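Local atomic coordinates of isoflavone reductase (PDB entry 2GAS), a protein that reduces achiral isoflavones to chiral isoflavanones with NADPH, a late step in the synthesis of the pterocarpan phytoalexin medicarpin in alfalfa. Residues V105-P110 and P146-C151; V176-D181 and K240-E245. All coordinates share one frame; numbering follows the deposited sequence.

Contact 1. Residues V105-P110 and P146-C151; sequences VKKFFP and PYTYLC
Thr148 lies over one face of the Phe109 ring, its CB 3.9 Å from the ring centroid in a CH-pi contact and its methyl CG2 3.5 Å from Phe109 CE2; Leu150 CB comes to the edge of that ring. Pro110 CG meets the edge of the Tyr149 ring, 3.6 Å from CD2, while Tyr147 CD2 stands over a face. Tyr149 OH sits above the centre of the Tyr147 ring and is hydrogen-bonded to Glu141. A threonine suits its place because, with Thr148 OG1 beside the backbone N (chi1 -64°), the methyl serves the aromatic ring and the hydroxyl bonds the carbonyl of Thr207. An alanine at Phe109 would probably leave Thr148 CB and CG2 without the ring they rest on and open a gap against helix 191-202.

Only a single bridge joins the backbones: Phe108 N bonds Pro146 O at 2.8 Å and Thr148 N bonds Phe108 O at 3.2 Å. Beyond it, one water ties Pro110 O, Thr148 O and Leu150 N together. The bridge carries the parallel Rossmann sheet on from strand 107-109 to strand 148-151, the two joined through helix 126-143 in a beta-alpha-beta crossover. Helices 92-102 and 126-143 cover Phe108, whereas Phe109 packs on helix 191-202, where Lys107 NZ is hydrogen-bonded to Thr207 OG1 and to the carbonyls of Ala201 and Ala202.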
ATOM      1  N   VAL A 105       2.383 -11.394  20.048  1.00 19.63           N
ATOM      2  CA  VAL A 105       2.684 -10.970  18.678  1.00 18.78           C
ATOM      3  C   VAL A 105       4.163 -10.945  18.311  1.00 17.60           C
ATOM      4  O   VAL A 105       4.971 -10.288  18.971  1.00 18.18           O
ATOM      5  CB  VAL A 105       2.056  -9.590  18.387  1.00 17.61           C
ATOM      6  CG1 VAL A 105       2.346  -9.167  16.947  1.00 18.03           C
ATOM      7  CG2 VAL A 105       0.555  -9.660  18.614  1.00 20.37           C
ATOM      8  N   LYS A 106       4.501 -11.667  17.244  1.00 17.40           N
ATOM      9  CA  LYS A 106       5.872 -11.745  16.758  1.00 17.95           C
ATOM     10  C   LYS A 106       6.179 -10.684  15.706  1.00 17.38           C
ATOM     11  O   LYS A 106       7.343 -10.383  15.442  1.00 17.06           O
ATOM     12  CB  LYS A 106       6.144 -13.141  16.194  1.00 17.95           C
ATOM     13  CG  LYS A 106       5.956 -14.230  17.237  1.00 20.46           C
ATOM     14  CD  LYS A 106       6.269 -15.612  16.689  1.00 23.49           C
ATOM     15  CE  LYS A 106       5.979 -16.673  17.737  1.00 25.34           C
ATOM     16  NZ  LYS A 106       6.188 -18.048  17.214  1.00 28.99           N
ATOM     17  N   LYS A 107       5.140 -10.110  15.109  1.00 16.63           N
ATOM     18  CA  LYS A 107       5.351  -9.066  14.110  1.00 18.04           C
ATOM     19  C   LYS A 107       4.058  -8.344  13.778  1.00 17.57           C
ATOM     20  O   LYS A 107       3.025  -8.972  13.582  1.00 17.75           O
ATOM     21  CB  LYS A 107       5.963  -9.658  12.830  1.00 19.30           C
ATOM     22  CG  LYS A 107       6.441  -8.603  11.838  1.00 24.84           C
ATOM     23  CD  LYS A 107       7.719  -9.031  11.111  1.00 29.81           C
ATOM     24  CE  LYS A 107       7.462 -10.187  10.163  1.00 30.48           C
ATOM     25  NZ  LYS A 107       8.701 -10.616   9.445  1.00 31.47           N
ATOM     26  N   PHE A 108       4.123  -7.017  13.735  1.00 16.20           N
ATOM     27  CA  PHE A 108       2.965  -6.195  13.413  1.00 15.24           C
ATOM     28  C   PHE A 108       3.251  -5.335  12.196  1.00 15.25           C
ATOM     29  O   PHE A 108       4.283  -4.662  12.136  1.00 13.95           O
ATOM     30  CB  PHE A 108       2.599  -5.288  14.598  1.00 16.18           C
ATOM     31  CG  PHE A 108       1.523  -4.269  14.291  1.00 16.74           C
ATOM     32  CD1 PHE A 108       0.342  -4.643  13.655  1.00 15.66           C
ATOM     33  CD2 PHE A 108       1.675  -2.938  14.680  1.00 15.81           C
ATOM     34  CE1 PHE A 108      -0.668  -3.706  13.415  1.00 16.44           C
ATOM     35  CE2 PHE A 108       0.670  -2.001  14.444  1.00 14.23           C
ATOM     36  CZ  PHE A 108      -0.496  -2.381  13.815  1.00 15.48           C
ATOM     37  N   PHE A 109       2.348  -5.393  11.218  1.00 13.45           N
ATOM     38  CA  PHE A 109       2.447  -4.584  10.009  1.00 13.49           C
ATOM     39  C   PHE A 109       1.397  -3.490  10.109  1.00 14.68           C
ATOM     40  O   PHE A 109       0.208  -3.759   9.948  1.00 15.89           O
ATOM     41  CB  PHE A 109       2.119  -5.385   8.738  1.00 15.37           C
ATOM     42  CG  PHE A 109       3.228  -6.273   8.248  1.00 15.53           C
ATOM     43  CD1 PHE A 109       3.547  -7.453   8.910  1.00 15.32           C
ATOM     44  CD2 PHE A 109       3.917  -5.956   7.075  1.00 14.33           C
ATOM     45  CE1 PHE A 109       4.529  -8.313   8.412  1.00 16.55           C
ATOM     46  CE2 PHE A 109       4.906  -6.812   6.565  1.00 15.49           C
ATOM     47  CZ  PHE A 109       5.211  -7.990   7.233  1.00 14.23           C
ATOM     48  N   PRO A 110       1.807  -2.248  10.400  1.00 14.06           N
ATOM     49  CA  PRO A 110       0.778  -1.208  10.477  1.00 14.97           C
ATOM     50  C   PRO A 110       0.288  -0.828   9.077  1.00 16.52           C
ATOM     51  O   PRO A 110       0.825  -1.300   8.070  1.00 15.72           O
ATOM     52  CB  PRO A 110       1.494  -0.061  11.191  1.00 14.49           C
ATOM     53  CG  PRO A 110       2.930  -0.264  10.796  1.00 13.78           C
ATOM     54  CD  PRO A 110       3.101  -1.756  10.904  1.00 13.11           C
ATOM     55  N   PRO A 146       7.292  -5.613  17.845  1.00 17.98           N
ATOM     56  CA  PRO A 146       8.126  -5.988  16.694  1.00 16.18           C
ATOM     57  C   PRO A 146       7.351  -5.576  15.447  1.00 15.91           C
ATOM     58  O   PRO A 146       6.170  -5.903  15.312  1.00 16.89           O
ATOM     59  CB  PRO A 146       8.267  -7.501  16.843  1.00 18.15           C
ATOM     60  CG  PRO A 146       6.975  -7.890  17.500  1.00 18.51           C
ATOM     61  CD  PRO A 146       6.783  -6.808  18.540  1.00 18.15           C
ATOM     62  N   TYR A 147       8.013  -4.873  14.535  1.00 14.49           N
ATOM     63  CA  TYR A 147       7.327  -4.358  13.357  1.00 15.75           C
ATOM     64  C   TYR A 147       8.001  -4.517  12.000  1.00 16.71           C
ATOM     65  O   TYR A 147       9.165  -4.887  11.891  1.00 17.14           O
ATOM     66  CB  TYR A 147       7.084  -2.858  13.551  1.00 16.67           C
ATOM     67  CG  TYR A 147       8.372  -2.060  13.682  1.00 19.18           C
ATOM     68  CD1 TYR A 147       8.964  -1.849  14.926  1.00 18.57           C
ATOM     69  CD2 TYR A 147       9.018  -1.541  12.552  1.00 18.54           C
ATOM     70  CE1 TYR A 147      10.160  -1.139  15.051  1.00 21.41           C
ATOM     71  CE2 TYR A 147      10.223  -0.831  12.667  1.00 20.74           C
ATOM     72  CZ  TYR A 147      10.781  -0.635  13.922  1.00 20.92           C
ATOM     73  OH  TYR A 147      11.958   0.069  14.059  1.00 25.33           O
ATOM     74  N   THR A 148       7.216  -4.235  10.965  1.00 15.44           N
ATOM     75  CA  THR A 148       7.694  -4.196   9.587  1.00 14.02           C
ATOM     76  C   THR A 148       6.809  -3.165   8.894  1.00 13.28           C
ATOM     77  O   THR A 148       5.579  -3.246   8.963  1.00 13.16           O
ATOM     78  CB  THR A 148       7.576  -5.538   8.844  1.00 13.22           C
ATOM     79  OG1 THR A 148       8.426  -6.508   9.467  1.00 16.54           O
ATOM     80  CG2 THR A 148       8.021  -5.364   7.380  1.00 16.56           C
ATOM     81  N   TYR A 149       7.437  -2.176   8.269  1.00 14.06           N
ATOM     82  CA  TYR A 149       6.712  -1.127   7.554  1.00 14.91           C
ATOM     83  C   TYR A 149       6.816  -1.476   6.079  1.00 15.02           C
ATOM     84  O   TYR A 149       7.902  -1.436   5.507  1.00 14.57           O
ATOM     85  CB  TYR A 149       7.359   0.236   7.809  1.00 13.67           C
ATOM     86  CG  TYR A 149       7.463   0.610   9.271  1.00 12.48           C
ATOM     87  CD1 TYR A 149       8.547   1.347   9.737  1.00 13.05           C
ATOM     88  CD2 TYR A 149       6.466   0.249  10.182  1.00 15.33           C
ATOM     89  CE1 TYR A 149       8.642   1.719  11.081  1.00 14.01           C
ATOM     90  CE2 TYR A 149       6.552   0.617  11.523  1.00 15.42           C
ATOM     91  CZ  TYR A 149       7.638   1.350  11.960  1.00 14.69           C
ATOM     92  OH  TYR A 149       7.719   1.716  13.286  1.00 16.83           O
ATOM     93  N   LEU A 150       5.688  -1.824   5.469  1.00 13.91           N
ATOM     94  CA  LEU A 150       5.675  -2.219   4.062  1.00 14.05           C
ATOM     95  C   LEU A 150       5.442  -0.988   3.190  1.00 15.05           C
ATOM     96  O   LEU A 150       4.325  -0.498   3.066  1.00 15.28           O
ATOM     97  CB  LEU A 150       4.584  -3.271   3.836  1.00 14.35           C
ATOM     98  CG  LEU A 150       4.624  -4.179   2.596  1.00 13.81           C
ATOM     99  CD1 LEU A 150       4.518  -3.344   1.324  1.00 16.88           C
ATOM    100  CD2 LEU A 150       5.903  -4.993   2.594  1.00 15.68           C
ATOM    101  N   CYS A 151       6.520  -0.483   2.600  1.00 14.92           N
ATOM    102  CA  CYS A 151       6.458   0.706   1.757  1.00 15.52           C
ATOM    103  C   CYS A 151       6.477   0.273   0.296  1.00 15.88           C
ATOM    104  O   CYS A 151       7.542   0.112  -0.307  1.00 16.22           O
ATOM    105  CB  CYS A 151       7.648   1.611   2.080  1.00 14.19           C
ATOM    106  SG  CYS A 151       7.770   1.992   3.855  1.00 17.11           S
TER
HETATM  107  O   HOH W   1       3.476  -2.221   7.259  1.00 14.54           O

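Contact 2. Residues V176-D181 and K240-E245; sequences VVILGD and KTYVSE
Ile178 lies alongside Tyr242: the two pair across the ladder, and both side chains leave the same face of the sheet with the same first torsion, CG or CG1 beside the backbone N (chi1 -58° in Ile178). Ile178 CD1 reaches over a face of the Tyr242 ring, 4.0 Å from its centroid and displaced toward the rim, in a CH-pi contact. To get there the chain turns at chi2 to 93°, away from a staggered value, and this also brings Ile178 CD1 within 3.8 Å of Lys240 CB. A CB-branched isoleucine suits this place, since CB and CG2 meet Tyr242 CD2 while CG1 carries CD1 across the ring. The carbonyl O of Gly180 lies at the ring edge, 3.5 Å from Tyr242 CD2.

The pair belongs to a short two-stranded parallel sheet, 175-179 with 239-243, in which Thr241 N bonds Val176 O, Ile178 N bonds Thr241 O at 2.7 Å, and Val243 N bonds Ile178 O. The ladder ends with Gly180 N on Val243 O, where the positive phi of 73° suits a glycine. Helix 223-234 covers the face of Val176, Ile178 and Lys240 through Ile227; there Lys240 CG runs beside Val176 CG1, and its NZ forms a salt bridge with Glu231. On the other face Val177 CG1 meets Val243 CG2 at 4.0 Å, and Leu179 and Val243 pack on Val248 of helix 245-254. Ser244 is the N-cap of that helix, its small hydroxyl capping a backbone N beyond Glu245. A water donates to Val176 O and is hydrogen-bonded to Thr241 OG1.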
ATOM      1  N   VAL A 176      -1.943  14.391 -22.434  1.00 17.16           N
ATOM      2  CA  VAL A 176      -1.512  14.159 -21.064  1.00 16.63           C
ATOM      3  C   VAL A 176      -0.800  15.369 -20.461  1.00 19.29           C
ATOM      4  O   VAL A 176      -0.118  16.123 -21.160  1.00 17.82           O
ATOM      5  CB  VAL A 176      -0.575  12.910 -20.990  1.00 19.05           C
ATOM      6  CG1 VAL A 176       0.716  13.161 -21.760  1.00 17.54           C
ATOM      7  CG2 VAL A 176      -0.277  12.552 -19.551  1.00 21.67           C
ATOM      8  N   VAL A 177      -0.985  15.552 -19.157  1.00 17.61           N
ATOM      9  CA  VAL A 177      -0.347  16.641 -18.426  1.00 19.35           C
ATOM     10  C   VAL A 177       0.689  16.028 -17.498  1.00 19.48           C
ATOM     11  O   VAL A 177       0.395  15.085 -16.757  1.00 21.52           O
ATOM     12  CB  VAL A 177      -1.359  17.447 -17.586  1.00 20.42           C
ATOM     13  CG1 VAL A 177      -0.619  18.334 -16.590  1.00 23.42           C
ATOM     14  CG2 VAL A 177      -2.208  18.308 -18.487  1.00 24.54           C
ATOM     15  N   ILE A 178       1.904  16.562 -17.546  1.00 16.45           N
ATOM     16  CA  ILE A 178       2.991  16.062 -16.722  1.00 17.71           C
ATOM     17  C   ILE A 178       3.363  17.093 -15.664  1.00 17.95           C
ATOM     18  O   ILE A 178       3.504  18.279 -15.969  1.00 17.63           O
ATOM     19  CB  ILE A 178       4.255  15.755 -17.579  1.00 19.69           C
ATOM     20  CG1 ILE A 178       3.924  14.728 -18.667  1.00 22.13           C
ATOM     21  CG2 ILE A 178       5.384  15.245 -16.698  1.00 19.59           C
ATOM     22  CD1 ILE A 178       3.517  15.357 -19.992  1.00 24.42           C
ATOM     23  N   LEU A 179       3.492  16.643 -14.418  1.00 14.87           N
ATOM     24  CA  LEU A 179       3.881  17.535 -13.340  1.00 16.58           C
ATOM     25  C   LEU A 179       5.401  17.611 -13.342  1.00 16.36           C
ATOM     26  O   LEU A 179       6.081  16.589 -13.281  1.00 17.61           O
ATOM     27  CB  LEU A 179       3.383  17.002 -11.996  1.00 16.85           C
ATOM     28  CG  LEU A 179       1.892  16.681 -11.941  1.00 19.07           C
ATOM     29  CD1 LEU A 179       1.544  16.312 -10.510  1.00 21.03           C
ATOM     30  CD2 LEU A 179       1.059  17.868 -12.406  1.00 20.18           C
ATOM     31  N   GLY A 180       5.936  18.823 -13.415  1.00 17.10           N
ATOM     32  CA  GLY A 180       7.377  18.975 -13.449  1.00 16.72           C
ATOM     33  C   GLY A 180       7.905  18.545 -14.801  1.00 18.42           C
ATOM     34  O   GLY A 180       7.132  18.454 -15.756  1.00 19.27           O
ATOM     35  N   ASP A 181       9.201  18.250 -14.894  1.00 16.74           N
ATOM     36  CA  ASP A 181       9.770  17.865 -16.187  1.00 19.16           C
ATOM     37  C   ASP A 181       9.545  16.418 -16.613  1.00 18.29           C
ATOM     38  O   ASP A 181       9.855  16.047 -17.746  1.00 19.50           O
ATOM     39  CB  ASP A 181      11.270  18.202 -16.250  1.00 20.82           C
ATOM     40  CG  ASP A 181      12.123  17.334 -15.347  1.00 23.63           C
ATOM     41  OD1 ASP A 181      13.365  17.451 -15.434  1.00 24.92           O
ATOM     42  OD2 ASP A 181      11.579  16.540 -14.553  1.00 23.24           O
ATOM     43  N   LYS A 240       1.592  16.538 -25.155  1.00 19.23           N
ATOM     44  CA  LYS A 240       2.133  16.708 -23.815  1.00 19.28           C
ATOM     45  C   LYS A 240       2.244  18.147 -23.343  1.00 18.15           C
ATOM     46  O   LYS A 240       2.636  19.040 -24.094  1.00 18.39           O
ATOM     47  CB  LYS A 240       3.522  16.070 -23.727  1.00 19.43           C
ATOM     48  CG  LYS A 240       3.579  14.611 -24.143  1.00 20.49           C
ATOM     49  CD  LYS A 240       5.018  14.125 -24.190  1.00 22.63           C
ATOM     50  CE  LYS A 240       5.101  12.700 -24.706  1.00 22.47           C
ATOM     51  NZ  LYS A 240       4.485  12.590 -26.056  1.00 21.94           N
ATOM     52  N   THR A 241       1.893  18.352 -22.079  1.00 17.37           N
ATOM     53  CA  THR A 241       1.974  19.656 -21.439  1.00 18.37           C
ATOM     54  C   THR A 241       2.708  19.436 -20.126  1.00 19.10           C
ATOM     55  O   THR A 241       2.306  18.584 -19.334  1.00 18.27           O
ATOM     56  CB  THR A 241       0.575  20.225 -21.137  1.00 19.19           C
ATOM     57  OG1 THR A 241      -0.092  20.518 -22.371  1.00 21.14           O
ATOM     58  CG2 THR A 241       0.680  21.503 -20.315  1.00 22.92           C
ATOM     59  N   TYR A 242       3.799  20.174 -19.916  1.00 16.53           N
ATOM     60  CA  TYR A 242       4.579  20.066 -18.681  1.00 17.62           C
ATOM     61  C   TYR A 242       4.292  21.309 -17.848  1.00 19.30           C
ATOM     62  O   TYR A 242       4.361  22.433 -18.347  1.00 19.19           O
ATOM     63  CB  TYR A 242       6.082  19.963 -18.976  1.00 17.56           C
ATOM     64  CG  TYR A 242       6.476  18.744 -19.779  1.00 17.38           C
ATOM     65  CD1 TYR A 242       6.323  18.721 -21.165  1.00 19.16           C
ATOM     66  CD2 TYR A 242       6.989  17.604 -19.155  1.00 19.96           C
ATOM     67  CE1 TYR A 242       6.673  17.599 -21.909  1.00 18.60           C
ATOM     68  CE2 TYR A 242       7.337  16.471 -19.894  1.00 20.24           C
ATOM     69  CZ  TYR A 242       7.179  16.477 -21.269  1.00 21.48           C
ATOM     70  OH  TYR A 242       7.532  15.360 -22.002  1.00 24.12           O
ATOM     71  N   VAL A 243       3.963  21.098 -16.579  1.00 18.49           N
ATOM     72  CA  VAL A 243       3.624  22.194 -15.678  1.00 20.22           C
ATOM     73  C   VAL A 243       4.647  22.326 -14.555  1.00 20.92           C
ATOM     74  O   VAL A 243       5.015  21.341 -13.915  1.00 19.61           O
ATOM     75  CB  VAL A 243       2.222  21.976 -15.075  1.00 20.93           C
ATOM     76  CG1 VAL A 243       1.873  23.114 -14.139  1.00 23.78           C
ATOM     77  CG2 VAL A 243       1.190  21.878 -16.194  1.00 24.27           C
ATOM     78  N   SER A 244       5.101  23.557 -14.325  1.00 22.19           N
ATOM     79  CA  SER A 244       6.102  23.848 -13.300  1.00 23.69           C
ATOM     80  C   SER A 244       5.605  23.580 -11.886  1.00 22.09           C
ATOM     81  O   SER A 244       4.409  23.681 -11.606  1.00 22.08           O
ATOM     82  CB  SER A 244       6.534  25.312 -13.396  1.00 24.62           C
ATOM     83  OG  SER A 244       5.497  26.157 -12.935  1.00 29.48           O
ATOM     84  N   GLU A 245       6.533  23.250 -10.993  1.00 21.92           N
ATOM     85  CA  GLU A 245       6.179  22.979  -9.607  1.00 22.38           C
ATOM     86  C   GLU A 245       5.434  24.154  -8.988  1.00 21.79           C
ATOM     87  O   GLU A 245       4.452  23.963  -8.282  1.00 20.88           O
ATOM     88  CB  GLU A 245       7.421  22.685  -8.767  1.00 22.99           C
ATOM     89  CG  GLU A 245       7.072  22.364  -7.319  1.00 24.61           C
ATOM     90  CD  GLU A 245       8.276  22.021  -6.469  1.00 27.52           C
ATOM     91  OE1 GLU A 245       8.076  21.560  -5.326  1.00 26.98           O
ATOM     92  OE2 GLU A 245       9.421  22.212  -6.931  1.00 29.17           O
TER
HETATM   93  O   HOH W   2      -1.334  18.128 -23.211  1.00 23.39           O

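Overall arrangement
From the N terminus the chain first builds the strands and helices of the NADP-binding Rossmann sheet as far as strand 107-109. Contact 1 then closes a loop of 35 residues that carries helix 126-143, with the inferred proton acceptor Lys133 and the probable NADP-binding Arg137. Contact 2 opens later and closes a longer loop of 58 residues, including helices 191-202 and 223-234 and strands 185-189, 210-213 and 220-222. The two loops lie in series, neither nested nor crossed. Contact 1 continues the Rossmann sheet to strand 148-151, which in turn pairs with 210-213; contact 2, its centre 37 Å from that of contact 1, forms a small separate sheet at the surface on the opposite side of the chain's centre.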